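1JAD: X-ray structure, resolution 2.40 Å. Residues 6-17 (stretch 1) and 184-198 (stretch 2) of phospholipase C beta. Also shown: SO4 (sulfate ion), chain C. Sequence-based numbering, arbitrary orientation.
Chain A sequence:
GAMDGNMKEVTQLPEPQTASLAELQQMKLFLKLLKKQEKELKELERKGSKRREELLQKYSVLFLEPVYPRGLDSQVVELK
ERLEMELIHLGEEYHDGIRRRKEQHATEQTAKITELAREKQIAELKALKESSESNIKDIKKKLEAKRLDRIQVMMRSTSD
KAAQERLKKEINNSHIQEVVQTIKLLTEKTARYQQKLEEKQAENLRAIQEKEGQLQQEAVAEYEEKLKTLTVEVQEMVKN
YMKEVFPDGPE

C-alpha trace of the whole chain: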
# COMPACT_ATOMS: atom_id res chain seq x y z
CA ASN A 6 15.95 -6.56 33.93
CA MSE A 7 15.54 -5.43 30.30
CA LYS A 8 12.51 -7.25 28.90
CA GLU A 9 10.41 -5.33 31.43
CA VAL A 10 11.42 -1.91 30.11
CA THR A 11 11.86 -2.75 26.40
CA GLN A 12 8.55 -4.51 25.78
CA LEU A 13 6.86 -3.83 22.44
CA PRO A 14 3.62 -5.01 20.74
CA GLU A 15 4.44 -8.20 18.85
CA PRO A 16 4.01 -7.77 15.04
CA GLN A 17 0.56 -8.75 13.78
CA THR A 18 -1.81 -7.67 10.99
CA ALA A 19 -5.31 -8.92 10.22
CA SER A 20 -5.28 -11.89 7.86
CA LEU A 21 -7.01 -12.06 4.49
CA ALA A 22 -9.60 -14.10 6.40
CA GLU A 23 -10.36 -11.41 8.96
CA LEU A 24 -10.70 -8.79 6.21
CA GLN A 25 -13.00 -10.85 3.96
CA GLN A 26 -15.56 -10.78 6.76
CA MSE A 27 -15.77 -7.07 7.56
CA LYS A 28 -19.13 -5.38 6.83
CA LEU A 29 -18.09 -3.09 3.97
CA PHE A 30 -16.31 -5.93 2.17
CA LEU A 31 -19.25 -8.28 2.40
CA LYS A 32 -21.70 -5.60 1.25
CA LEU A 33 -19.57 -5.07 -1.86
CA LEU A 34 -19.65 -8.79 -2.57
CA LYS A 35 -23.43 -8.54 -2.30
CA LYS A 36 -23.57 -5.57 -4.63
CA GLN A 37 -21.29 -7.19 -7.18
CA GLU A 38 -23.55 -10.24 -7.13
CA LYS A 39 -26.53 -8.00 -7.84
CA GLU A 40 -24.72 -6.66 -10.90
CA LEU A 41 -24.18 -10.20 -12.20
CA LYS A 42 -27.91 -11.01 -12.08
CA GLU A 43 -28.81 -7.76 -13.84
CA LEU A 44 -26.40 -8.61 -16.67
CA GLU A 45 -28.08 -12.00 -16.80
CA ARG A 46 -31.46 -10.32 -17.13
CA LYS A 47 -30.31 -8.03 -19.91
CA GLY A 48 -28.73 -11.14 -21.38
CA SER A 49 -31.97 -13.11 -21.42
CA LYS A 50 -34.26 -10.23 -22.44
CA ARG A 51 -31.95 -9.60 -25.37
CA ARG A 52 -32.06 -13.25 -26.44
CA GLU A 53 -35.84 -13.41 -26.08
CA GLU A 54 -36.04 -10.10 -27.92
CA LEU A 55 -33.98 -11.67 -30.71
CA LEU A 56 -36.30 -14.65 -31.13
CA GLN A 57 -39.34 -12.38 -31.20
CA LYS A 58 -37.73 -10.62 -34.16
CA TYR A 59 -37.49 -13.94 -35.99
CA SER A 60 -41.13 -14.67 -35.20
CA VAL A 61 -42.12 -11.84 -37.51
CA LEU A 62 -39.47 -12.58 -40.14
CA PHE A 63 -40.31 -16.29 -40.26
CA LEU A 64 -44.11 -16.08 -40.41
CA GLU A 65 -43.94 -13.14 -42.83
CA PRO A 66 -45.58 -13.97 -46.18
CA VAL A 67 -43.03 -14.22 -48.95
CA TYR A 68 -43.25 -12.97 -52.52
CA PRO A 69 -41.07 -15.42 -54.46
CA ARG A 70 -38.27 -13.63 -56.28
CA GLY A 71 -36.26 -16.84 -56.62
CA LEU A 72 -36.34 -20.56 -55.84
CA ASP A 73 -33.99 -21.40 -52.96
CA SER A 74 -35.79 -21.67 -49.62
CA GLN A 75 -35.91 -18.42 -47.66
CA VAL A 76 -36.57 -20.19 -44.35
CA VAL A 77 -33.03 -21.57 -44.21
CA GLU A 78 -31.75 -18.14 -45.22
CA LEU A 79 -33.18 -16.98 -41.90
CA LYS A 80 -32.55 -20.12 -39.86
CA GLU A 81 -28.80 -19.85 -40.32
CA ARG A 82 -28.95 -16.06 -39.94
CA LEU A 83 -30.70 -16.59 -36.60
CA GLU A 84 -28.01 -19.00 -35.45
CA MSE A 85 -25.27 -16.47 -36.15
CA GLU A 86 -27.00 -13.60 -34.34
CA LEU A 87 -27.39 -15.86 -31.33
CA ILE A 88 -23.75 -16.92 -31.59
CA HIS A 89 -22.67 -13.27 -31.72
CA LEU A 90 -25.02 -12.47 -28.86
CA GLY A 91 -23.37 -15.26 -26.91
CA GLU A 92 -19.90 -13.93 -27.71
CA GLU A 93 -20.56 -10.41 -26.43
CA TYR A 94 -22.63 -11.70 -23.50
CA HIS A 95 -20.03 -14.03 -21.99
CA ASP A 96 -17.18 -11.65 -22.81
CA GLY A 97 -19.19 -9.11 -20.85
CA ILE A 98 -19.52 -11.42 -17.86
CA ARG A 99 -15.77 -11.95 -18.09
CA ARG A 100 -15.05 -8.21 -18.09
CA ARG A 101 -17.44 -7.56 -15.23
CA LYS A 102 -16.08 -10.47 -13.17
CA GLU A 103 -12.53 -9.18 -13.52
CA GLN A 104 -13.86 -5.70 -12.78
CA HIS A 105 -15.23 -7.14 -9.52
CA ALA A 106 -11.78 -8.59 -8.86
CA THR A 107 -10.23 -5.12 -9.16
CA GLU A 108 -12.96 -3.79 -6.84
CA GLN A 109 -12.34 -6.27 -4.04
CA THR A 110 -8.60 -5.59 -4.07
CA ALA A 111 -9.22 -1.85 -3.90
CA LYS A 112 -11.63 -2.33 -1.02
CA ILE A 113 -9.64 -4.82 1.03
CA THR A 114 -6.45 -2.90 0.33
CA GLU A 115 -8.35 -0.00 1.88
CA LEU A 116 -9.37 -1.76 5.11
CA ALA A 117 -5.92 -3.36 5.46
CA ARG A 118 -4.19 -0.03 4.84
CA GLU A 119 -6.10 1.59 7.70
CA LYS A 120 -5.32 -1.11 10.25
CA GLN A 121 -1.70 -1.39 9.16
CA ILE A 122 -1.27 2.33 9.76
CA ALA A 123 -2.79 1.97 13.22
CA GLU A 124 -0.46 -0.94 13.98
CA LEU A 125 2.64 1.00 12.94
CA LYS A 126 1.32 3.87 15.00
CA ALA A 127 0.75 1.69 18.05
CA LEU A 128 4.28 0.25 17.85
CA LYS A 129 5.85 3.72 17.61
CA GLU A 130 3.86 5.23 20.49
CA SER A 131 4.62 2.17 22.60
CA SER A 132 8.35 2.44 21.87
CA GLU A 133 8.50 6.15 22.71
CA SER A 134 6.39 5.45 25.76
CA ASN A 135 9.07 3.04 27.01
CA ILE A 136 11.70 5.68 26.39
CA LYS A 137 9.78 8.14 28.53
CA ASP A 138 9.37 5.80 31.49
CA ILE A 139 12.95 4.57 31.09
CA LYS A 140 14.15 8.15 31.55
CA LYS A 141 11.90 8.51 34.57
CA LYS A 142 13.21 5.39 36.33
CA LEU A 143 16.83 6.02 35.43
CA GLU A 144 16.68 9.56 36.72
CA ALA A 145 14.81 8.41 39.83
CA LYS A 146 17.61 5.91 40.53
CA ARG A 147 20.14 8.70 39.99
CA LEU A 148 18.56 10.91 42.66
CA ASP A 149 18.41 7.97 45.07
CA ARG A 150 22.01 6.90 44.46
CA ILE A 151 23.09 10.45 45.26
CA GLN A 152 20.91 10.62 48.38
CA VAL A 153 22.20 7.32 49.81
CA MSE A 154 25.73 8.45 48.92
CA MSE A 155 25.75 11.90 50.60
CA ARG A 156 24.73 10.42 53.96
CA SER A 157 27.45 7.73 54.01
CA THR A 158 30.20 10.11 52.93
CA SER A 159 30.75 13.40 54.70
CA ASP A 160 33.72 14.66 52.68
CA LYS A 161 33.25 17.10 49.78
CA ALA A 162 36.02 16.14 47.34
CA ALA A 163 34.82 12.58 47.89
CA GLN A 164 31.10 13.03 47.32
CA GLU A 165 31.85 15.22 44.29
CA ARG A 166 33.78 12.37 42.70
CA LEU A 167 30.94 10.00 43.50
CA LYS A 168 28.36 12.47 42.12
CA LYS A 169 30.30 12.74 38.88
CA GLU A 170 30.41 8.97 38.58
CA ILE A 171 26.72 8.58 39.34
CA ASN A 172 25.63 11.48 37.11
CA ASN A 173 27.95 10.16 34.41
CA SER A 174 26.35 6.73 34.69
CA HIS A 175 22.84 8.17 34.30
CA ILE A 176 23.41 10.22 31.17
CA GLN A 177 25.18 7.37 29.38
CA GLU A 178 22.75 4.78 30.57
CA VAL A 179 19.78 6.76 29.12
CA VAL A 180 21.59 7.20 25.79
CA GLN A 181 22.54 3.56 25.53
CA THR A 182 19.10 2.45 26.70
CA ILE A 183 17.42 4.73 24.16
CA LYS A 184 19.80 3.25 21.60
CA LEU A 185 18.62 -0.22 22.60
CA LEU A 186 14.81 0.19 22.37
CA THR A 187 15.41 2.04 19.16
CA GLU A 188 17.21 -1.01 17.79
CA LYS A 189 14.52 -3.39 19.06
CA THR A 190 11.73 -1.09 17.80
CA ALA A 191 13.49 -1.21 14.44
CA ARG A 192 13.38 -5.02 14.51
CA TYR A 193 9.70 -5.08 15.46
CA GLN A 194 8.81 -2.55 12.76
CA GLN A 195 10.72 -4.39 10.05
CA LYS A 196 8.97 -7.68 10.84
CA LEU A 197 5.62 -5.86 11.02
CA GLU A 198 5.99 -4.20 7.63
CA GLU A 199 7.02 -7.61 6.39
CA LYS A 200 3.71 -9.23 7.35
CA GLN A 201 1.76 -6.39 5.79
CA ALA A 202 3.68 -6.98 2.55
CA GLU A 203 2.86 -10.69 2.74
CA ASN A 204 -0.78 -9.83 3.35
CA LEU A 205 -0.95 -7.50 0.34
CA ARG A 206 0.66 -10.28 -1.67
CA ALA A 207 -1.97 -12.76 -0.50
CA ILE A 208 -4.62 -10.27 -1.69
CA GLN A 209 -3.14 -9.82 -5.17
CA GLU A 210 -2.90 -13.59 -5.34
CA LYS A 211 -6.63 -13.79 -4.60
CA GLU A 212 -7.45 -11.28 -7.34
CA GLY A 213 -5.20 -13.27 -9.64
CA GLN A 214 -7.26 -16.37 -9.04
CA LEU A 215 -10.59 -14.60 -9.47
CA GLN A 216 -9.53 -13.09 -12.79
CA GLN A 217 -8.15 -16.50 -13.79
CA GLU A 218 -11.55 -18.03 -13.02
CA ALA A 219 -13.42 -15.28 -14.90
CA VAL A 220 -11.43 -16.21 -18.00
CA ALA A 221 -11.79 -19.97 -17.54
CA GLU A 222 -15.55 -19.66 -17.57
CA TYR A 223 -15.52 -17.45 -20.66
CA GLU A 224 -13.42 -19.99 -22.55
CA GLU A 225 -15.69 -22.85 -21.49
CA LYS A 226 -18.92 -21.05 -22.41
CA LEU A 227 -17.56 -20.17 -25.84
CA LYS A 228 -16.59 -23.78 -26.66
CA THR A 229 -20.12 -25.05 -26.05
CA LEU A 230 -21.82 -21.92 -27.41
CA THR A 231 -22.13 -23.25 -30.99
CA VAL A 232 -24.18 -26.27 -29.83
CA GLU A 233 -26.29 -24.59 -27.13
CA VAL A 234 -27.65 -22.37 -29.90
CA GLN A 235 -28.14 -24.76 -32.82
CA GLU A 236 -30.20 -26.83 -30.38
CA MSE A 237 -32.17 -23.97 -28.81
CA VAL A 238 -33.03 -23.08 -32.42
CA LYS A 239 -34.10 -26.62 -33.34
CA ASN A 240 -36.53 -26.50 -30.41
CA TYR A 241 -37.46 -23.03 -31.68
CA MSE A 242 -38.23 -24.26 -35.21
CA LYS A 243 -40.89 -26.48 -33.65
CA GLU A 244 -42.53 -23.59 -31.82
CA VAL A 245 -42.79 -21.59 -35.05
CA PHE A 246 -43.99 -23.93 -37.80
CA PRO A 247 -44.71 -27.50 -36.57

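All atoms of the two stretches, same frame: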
# COMPACT_ATOMS: atom_id res chain seq x y z
N ASN A 6 14.67 -7.30 34.14
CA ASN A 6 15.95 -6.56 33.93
C ASN A 6 15.86 -5.62 32.73
O ASN A 6 15.97 -4.40 32.89
CB ASN A 6 17.10 -7.56 33.72
CG ASN A 6 18.43 -6.87 33.46
OD1 ASN A 6 18.92 -6.11 34.30
ND2 ASN A 6 19.02 -7.13 32.30
N MSE A 7 15.65 -6.19 31.55
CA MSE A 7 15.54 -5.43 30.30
C MSE A 7 14.19 -5.63 29.62
O MSE A 7 13.55 -4.68 29.18
CB MSE A 7 16.64 -5.84 29.32
CG MSE A 7 18.07 -5.41 29.66
SE MSE A 7 18.40 -3.64 29.40
CE MSE A 7 17.48 -2.88 30.77
N LYS A 8 13.77 -6.89 29.54
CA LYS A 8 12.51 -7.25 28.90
C LYS A 8 11.29 -6.59 29.55
O LYS A 8 10.18 -6.62 29.00
CB LYS A 8 12.33 -8.78 28.90
CG LYS A 8 12.41 -9.45 30.26
CD LYS A 8 13.80 -9.32 30.87
CE LYS A 8 13.90 -10.02 32.22
NZ LYS A 8 15.25 -9.85 32.81
N GLU A 9 11.50 -6.00 30.72
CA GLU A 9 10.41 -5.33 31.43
C GLU A 9 10.27 -3.91 30.88
O GLU A 9 9.16 -3.40 30.71
CB GLU A 9 10.72 -5.27 32.93
CG GLU A 9 11.05 -6.61 33.58
CD GLU A 9 11.30 -6.49 35.08
OE1 GLU A 9 12.16 -5.67 35.47
OE2 GLU A 9 10.65 -7.23 35.86
N VAL A 10 11.40 -3.29 30.60
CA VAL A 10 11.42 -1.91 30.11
C VAL A 10 11.60 -1.73 28.60
O VAL A 10 11.62 -0.60 28.12
CB VAL A 10 12.52 -1.11 30.85
CG1 VAL A 10 12.24 -1.10 32.35
CG2 VAL A 10 13.89 -1.70 30.58
N THR A 11 11.72 -2.83 27.86
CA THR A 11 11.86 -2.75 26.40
C THR A 11 10.78 -3.57 25.72
O THR A 11 10.98 -4.08 24.61
CB THR A 11 13.22 -3.31 25.91
OG1 THR A 11 13.25 -4.74 26.09
CG2 THR A 11 14.36 -2.68 26.67
N GLN A 12 9.62 -3.71 26.36
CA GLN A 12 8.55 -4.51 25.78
C GLN A 12 7.73 -3.77 24.72
O GLN A 12 7.23 -2.66 24.95
CB GLN A 12 7.64 -5.06 26.89
CG GLN A 12 6.50 -5.91 26.37
CD GLN A 12 5.91 -6.81 27.45
OE1 GLN A 12 5.58 -6.35 28.54
NE2 GLN A 12 5.78 -8.10 27.14
N LEU A 13 7.59 -4.40 23.56
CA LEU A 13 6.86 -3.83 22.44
C LEU A 13 5.77 -4.78 21.94
O LEU A 13 5.84 -5.99 22.15
CB LEU A 13 7.84 -3.52 21.31
CG LEU A 13 8.98 -2.54 21.65
CD1 LEU A 13 9.94 -2.44 20.47
CD2 LEU A 13 8.41 -1.18 22.02
N PRO A 14 4.73 -4.23 21.28
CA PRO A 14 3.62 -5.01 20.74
C PRO A 14 4.09 -5.93 19.62
O PRO A 14 4.51 -5.46 18.55
CB PRO A 14 2.66 -3.93 20.22
CG PRO A 14 3.00 -2.75 21.10
CD PRO A 14 4.50 -2.81 21.00
N GLU A 15 4.02 -7.23 19.85
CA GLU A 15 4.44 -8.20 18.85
C GLU A 15 3.72 -8.01 17.51
O GLU A 15 2.49 -7.94 17.44
CB GLU A 15 4.27 -9.63 19.39
CG GLU A 15 2.99 -9.93 20.18
CD GLU A 15 2.99 -9.38 21.61
OE1 GLU A 15 2.02 -9.69 22.35
OE2 GLU A 15 3.92 -8.66 22.02
N PRO A 16 4.49 -7.95 16.41
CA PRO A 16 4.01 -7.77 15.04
C PRO A 16 2.84 -8.65 14.61
O PRO A 16 2.94 -9.87 14.62
CB PRO A 16 5.27 -8.04 14.21
CG PRO A 16 6.33 -7.44 15.09
CD PRO A 16 5.96 -8.12 16.39
N GLN A 17 1.73 -8.02 14.23
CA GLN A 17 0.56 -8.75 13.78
C GLN A 17 -0.43 -7.89 13.00
O GLN A 17 -0.81 -6.81 13.46
CB GLN A 17 -0.18 -9.38 14.96
CG GLN A 17 -0.80 -8.38 15.91
CD GLN A 17 -1.94 -8.99 16.71
OE1 GLN A 17 -2.97 -9.39 16.16
NE2 GLN A 17 -1.76 -9.07 18.03
N LYS A 184 19.19 3.83 22.79
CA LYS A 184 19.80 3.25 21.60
C LYS A 184 19.33 1.80 21.45
O LYS A 184 19.17 1.29 20.34
CB LYS A 184 21.31 3.33 21.77
CG LYS A 184 22.13 2.98 20.57
CD LYS A 184 23.55 3.46 20.81
CE LYS A 184 24.43 3.16 19.59
NZ LYS A 184 25.83 3.66 19.79
N LEU A 185 19.08 1.16 22.58
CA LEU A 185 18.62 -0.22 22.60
C LEU A 185 17.16 -0.39 22.11
O LEU A 185 16.90 -1.12 21.16
CB LEU A 185 18.75 -0.78 24.02
CG LEU A 185 18.27 -2.22 24.19
CD1 LEU A 185 19.14 -3.19 23.36
CD2 LEU A 185 18.31 -2.56 25.65
N LEU A 186 16.22 0.27 22.78
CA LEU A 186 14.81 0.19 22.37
C LEU A 186 14.71 0.55 20.91
O LEU A 186 14.01 -0.10 20.12
CB LEU A 186 13.96 1.18 23.16
CG LEU A 186 13.68 0.93 24.64
CD1 LEU A 186 14.95 0.54 25.37
CD2 LEU A 186 13.07 2.21 25.22
N THR A 187 15.43 1.60 20.54
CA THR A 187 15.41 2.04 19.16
C THR A 187 15.79 0.90 18.23
O THR A 187 15.17 0.71 17.18
CB THR A 187 16.34 3.25 18.97
OG1 THR A 187 15.75 4.39 19.62
CG2 THR A 187 16.53 3.56 17.51
N GLU A 188 16.80 0.12 18.62
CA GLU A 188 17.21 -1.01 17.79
C GLU A 188 16.12 -2.10 17.81
O GLU A 188 15.78 -2.67 16.78
CB GLU A 188 18.56 -1.56 18.27
CG GLU A 188 19.73 -0.62 17.95
CD GLU A 188 21.09 -1.06 18.52
OE1 GLU A 188 22.09 -0.36 18.26
OE2 GLU A 188 21.18 -2.10 19.23
N LYS A 189 15.57 -2.38 18.98
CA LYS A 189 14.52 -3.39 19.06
C LYS A 189 13.28 -2.89 18.31
O LYS A 189 12.68 -3.62 17.52
CB LYS A 189 14.19 -3.68 20.53
CG LYS A 189 13.15 -4.78 20.75
CD LYS A 189 12.93 -5.00 22.25
CE LYS A 189 11.94 -6.13 22.48
NZ LYS A 189 11.63 -6.35 23.92
N THR A 190 12.89 -1.63 18.53
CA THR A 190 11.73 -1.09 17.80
C THR A 190 11.97 -1.24 16.30
O THR A 190 11.05 -1.55 15.54
CB THR A 190 11.49 0.39 18.15
OG1 THR A 190 11.26 0.52 19.56
CG2 THR A 190 10.27 0.92 17.40
N ALA A 191 13.20 -1.04 15.85
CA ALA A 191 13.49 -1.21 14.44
C ALA A 191 13.24 -2.67 14.01
O ALA A 191 12.73 -2.93 12.91
CB ALA A 191 14.91 -0.82 14.15
N ARG A 192 13.61 -3.62 14.87
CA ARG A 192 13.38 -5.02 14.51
C ARG A 192 11.89 -5.32 14.47
O ARG A 192 11.41 -5.97 13.55
CB ARG A 192 14.10 -5.97 15.50
CG ARG A 192 13.73 -7.46 15.35
CD ARG A 192 14.76 -8.39 16.00
NE ARG A 192 15.01 -8.05 17.40
CZ ARG A 192 14.24 -8.45 18.40
NH1 ARG A 192 13.19 -9.21 18.14
NH2 ARG A 192 14.50 -8.06 19.65
N TYR A 193 11.14 -4.85 15.46
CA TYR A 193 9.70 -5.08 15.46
C TYR A 193 8.99 -4.41 14.28
O TYR A 193 8.03 -4.96 13.74
CB TYR A 193 9.08 -4.59 16.77
CG TYR A 193 9.13 -5.62 17.90
CD1 TYR A 193 10.35 -6.21 18.29
CD2 TYR A 193 7.97 -6.00 18.58
CE1 TYR A 193 10.40 -7.14 19.32
CE2 TYR A 193 8.01 -6.93 19.61
CZ TYR A 193 9.22 -7.50 19.97
OH TYR A 193 9.27 -8.39 21.02
N GLN A 194 9.46 -3.23 13.87
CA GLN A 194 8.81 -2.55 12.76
C GLN A 194 9.08 -3.27 11.44
O GLN A 194 8.18 -3.46 10.62
CB GLN A 194 9.24 -1.08 12.68
CG GLN A 194 8.70 -0.39 11.44
CD GLN A 194 9.03 1.09 11.34
OE1 GLN A 194 8.95 1.67 10.27
NE2 GLN A 194 9.38 1.71 12.46
N GLN A 195 10.32 -3.68 11.25
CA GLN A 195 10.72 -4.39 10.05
C GLN A 195 9.89 -5.66 9.85
O GLN A 195 9.40 -5.93 8.75
CB GLN A 195 12.21 -4.71 10.15
CG GLN A 195 12.75 -5.74 9.17
CD GLN A 195 12.41 -7.17 9.59
OE1 GLN A 195 12.85 -7.64 10.64
NE2 GLN A 195 11.60 -7.84 8.77
N LYS A 196 9.72 -6.43 10.92
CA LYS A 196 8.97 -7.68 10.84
C LYS A 196 7.50 -7.35 10.55
O LYS A 196 6.83 -8.02 9.75
CB LYS A 196 9.08 -8.42 12.18
CG LYS A 196 9.02 -9.95 12.10
CD LYS A 196 7.76 -10.50 11.45
CE LYS A 196 7.83 -12.03 11.34
NZ LYS A 196 9.04 -12.52 10.58
N LEU A 197 7.01 -6.29 11.19
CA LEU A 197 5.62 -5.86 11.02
C LEU A 197 5.33 -5.46 9.58
O LEU A 197 4.33 -5.88 8.99
CB LEU A 197 5.35 -4.68 11.97
CG LEU A 197 3.92 -4.13 12.07
CD1 LEU A 197 3.81 -3.15 13.21
CD2 LEU A 197 3.56 -3.47 10.77
N GLU A 198 6.20 -4.64 9.00
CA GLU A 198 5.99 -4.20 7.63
C GLU A 198 6.08 -5.40 6.72
O GLU A 198 5.46 -5.46 5.66
CB GLU A 198 7.05 -3.16 7.24
CG GLU A 198 7.16 -2.03 8.23
CD GLU A 198 8.10 -0.95 7.79
OE1 GLU A 198 9.25 -1.27 7.40
OE2 GLU A 198 7.70 0.24 7.83
S SO4 C . 12.45 -10.12 22.16
O1 SO4 C . 13.84 -10.60 22.34
O2 SO4 C . 11.50 -11.23 22.41
O3 SO4 C . 12.26 -9.64 20.78
O4 SO4 C . 12.18 -9.03 23.12
O HOH W 1 8.93 -7.11 23.46

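Residues 6-17 form an irregular segment with no regular helix or strand, though V10 N and T11 N each donate a weak hydrogen bond to M7 O at 2.9 Å, laid along one side of the helix that runs through 184-198. The two run in the same sense: T11 lies nearest L186, L13 nearest T190 and P16 nearest L197. Together they bury 626 Å². On the helix the contacts recur at L185, L186, K189, T190, Y193, K196 and L197, the spacing of three and four that keeps side chains on one face, whereas T187, A191 and Q195 point away.

K189 supplies the direct hydrogen bonds between the stretches. Its four chi angles are all t, so the chain is fully extended and carries the ammonium out from the helix to the loop backbone. There NZ donates to T11 O at 2.5 Å, a very short contact, and to T11 OG1 at 3.2 Å. A lysine suits this place because its several protons can serve several acceptors: NZ also donates to a water at 2.8 Å and, weakly, to sulfate O4 at 2.9 Å. That water accepts from L13 N (3.0 Å to its oxygen) and lies 2.8 Å from Y193 OH, tying the loop backbone to two helix side chains.

T11 uses both sides of its small branched side chain. With chi1 at p, OG1 faces K189 NZ and also donates to M7 O at 3.1 Å, while CG2 packs on L186 CD1 at 3.5 Å. L186 leaves its helix sideways, but its end comes nearer the loop. Farther up, the SE of selenomethionine M7 touches L185 CD2 at 3.9 Å, although M7 is poorly ordered.

L13 points toward the helix in the common m,t leucine rotamer. Its CD1 reaches T190 OG1 at 3.4 Å and the aliphatic K189 CG at 4.0 Å. T190 OG1 is not left unpaired by this apolar neighbour, since it donates to L186 O at 2.9 Å within the helix. L13 CB lies over one face of the Y193 ring, 4.1 Å from its centroid, in a CH-pi contact.

Y193, with chi1 near m, turns its ring to the loop. P14 O approaches the ring edge, 3.5 Å from Y193 CD2, and P16 CD packs against the same CD2 at 3.7 Å. The hydroxyl lies near the water and the sulfate, with Y193 OH 3.2 Å from sulfate O3; O3 accepts from R192 NH1 at 2.8 Å and R192 NH2 at 3.0 Å. P16, a compact apolar ring, places CG 3.3 Å from Y193 O and CB 4.0 Å from L197 CB.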